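Local coordinates for beta-lactamase (Nostoc sp., PDB 6NHS), which probably hydrolyses the beta-lactam ring of penicillin-type antibiotics as a class D serine beta-lactamase, at residues L38-D41 against K46-E49. Sequence-based numbering, arbitrary orientation.
Sequences LIYD and KFYE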
# COMPACT_ATOMS: atom_id res chain seq x y z
N LEU A 38 -0.68 -13.00 2.59
CA LEU A 38 -1.92 -13.48 1.99
C LEU A 38 -1.84 -13.23 0.49
O LEU A 38 -1.55 -12.10 0.07
CB LEU A 38 -3.13 -12.77 2.60
CG LEU A 38 -4.50 -13.28 2.18
CD1 LEU A 38 -4.69 -14.73 2.61
CD2 LEU A 38 -5.59 -12.40 2.78
N ILE A 39 -2.09 -14.26 -0.30
CA ILE A 39 -2.10 -14.14 -1.76
C ILE A 39 -3.45 -14.64 -2.26
O ILE A 39 -3.93 -15.69 -1.83
CB ILE A 39 -0.94 -14.92 -2.41
CG1 ILE A 39 0.40 -14.36 -1.93
CG2 ILE A 39 -1.01 -14.81 -3.92
CD1 ILE A 39 1.59 -15.17 -2.40
N TYR A 40 -4.07 -13.86 -3.15
CA TYR A 40 -5.38 -14.20 -3.69
C TYR A 40 -5.28 -14.38 -5.20
O TYR A 40 -4.94 -13.43 -5.92
CB TYR A 40 -6.42 -13.13 -3.34
CG TYR A 40 -7.79 -13.43 -3.91
CD1 TYR A 40 -8.51 -14.53 -3.47
CD2 TYR A 40 -8.36 -12.61 -4.87
CE1 TYR A 40 -9.76 -14.81 -3.98
CE2 TYR A 40 -9.62 -12.88 -5.39
CZ TYR A 40 -10.31 -13.99 -4.94
OH TYR A 40 -11.56 -14.28 -5.43
N ASP A 41 -5.59 -15.59 -5.66
CA ASP A 41 -5.62 -15.94 -7.08
C ASP A 41 -6.98 -15.54 -7.64
O ASP A 41 -8.00 -16.14 -7.29
CB ASP A 41 -5.35 -17.44 -7.22
CG ASP A 41 -5.41 -17.95 -8.66
OD1 ASP A 41 -6.09 -17.37 -9.53
OD2 ASP A 41 -4.77 -18.99 -8.91
N LYS A 46 -8.94 -18.35 -5.10
CA LYS A 46 -8.27 -19.19 -4.12
C LYS A 46 -7.22 -18.38 -3.35
O LYS A 46 -6.57 -17.50 -3.92
CB LYS A 46 -7.60 -20.40 -4.79
CG LYS A 46 -6.92 -21.34 -3.81
CD LYS A 46 -6.66 -22.70 -4.40
CE LYS A 46 -6.07 -23.63 -3.35
NZ LYS A 46 -5.82 -24.99 -3.87
N PHE A 47 -7.08 -18.69 -2.07
CA PHE A 47 -6.10 -18.05 -1.20
C PHE A 47 -4.90 -18.96 -0.95
O PHE A 47 -5.03 -20.19 -0.90
CB PHE A 47 -6.71 -17.69 0.16
CG PHE A 47 -7.55 -16.46 0.13
CD1 PHE A 47 -6.97 -15.21 0.03
CD2 PHE A 47 -8.92 -16.56 0.24
CE1 PHE A 47 -7.75 -14.07 0.03
CE2 PHE A 47 -9.70 -15.42 0.24
CZ PHE A 47 -9.11 -14.18 0.13
N TYR A 48 -3.74 -18.34 -0.77
CA TYR A 48 -2.55 -18.98 -0.23
C TYR A 48 -2.02 -18.07 0.87
O TYR A 48 -2.02 -16.84 0.71
CB TYR A 48 -1.46 -19.18 -1.31
CG TYR A 48 -1.95 -19.95 -2.51
CD1 TYR A 48 -1.87 -21.33 -2.56
CD2 TYR A 48 -2.49 -19.29 -3.61
CE1 TYR A 48 -2.32 -22.04 -3.65
CE2 TYR A 48 -2.94 -19.99 -4.71
CZ TYR A 48 -2.85 -21.37 -4.72
OH TYR A 48 -3.29 -22.09 -5.81
N GLU A 49 -1.61 -18.64 2.00
CA GLU A 49 -1.24 -17.75 3.09
C GLU A 49 -0.28 -18.43 4.05
O GLU A 49 -0.16 -19.65 4.09
CB GLU A 49 -2.48 -17.24 3.85
CG GLU A 49 -3.24 -18.31 4.56
CD GLU A 49 -4.50 -17.79 5.25
OE1 GLU A 49 -4.55 -16.61 5.67
OE2 GLU A 49 -5.45 -18.58 5.36
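The ring of Phe-47 leans across the gap to the neighbouring strand and settles between Leu-38 and Tyr-40. Leu-38 reaches it with CD1, 3.5 Å from Phe-47 CD1, while Tyr-40 CD1 lies over one face of the Phe-47 ring, offset toward the rim and 3.6 Å from Phe-47 CE1. The two aromatic planes are inclined at 44°, neither parallel nor perpendicular. Phe-47 CG stands anti to its carbonyl carbon (chi1 -78°), which brings the ring toward the 38-41 strand and against these two side chains. Leu-38 CD1 serves a second neighbour, packing 3.6 Å from Glu-49 CB as the two side chains run alongside each other. On the opposite face of the sheet, Ile-39 and Tyr-48 meet only loosely, CB to CB at 4.4 Å, and Asp-41 CB sits at the edge of the Tyr-48 ring, near its plane.

The backbone beneath is an antiparallel beta hairpin, its outer strand 46-50 at one margin of the main sheet of the penicillin-binding protein/beta-lactamase fold. Ile-39 and Tyr-48 form a hydrogen-bonded pair, with Ile-39 N to Tyr-48 O at 2.8 Å and a matching return bond. Asp-41 and Lys-46 form the next such pair, its two bonds unequal: Asp-41 N to Lys-46 O is normal at 2.8 Å, but Lys-46 N to Asp-41 O stretches to 3.3 Å near the turn. Phe-47 CA also directs its hydrogen at Ile-39 O, 3.3 Å away.

Next to the turn, the carboxylate of Asp-41 is gripped by Asn-44 through OD2 and by Asn-226 through OD1. At the far end of the paired segments, Asn-55 holds Glu-49 OE1. Strand 226-236 flanks 38-41 on its other side, and Ile-165 of helix 161-172 packs against both Leu-38 and Tyr-40.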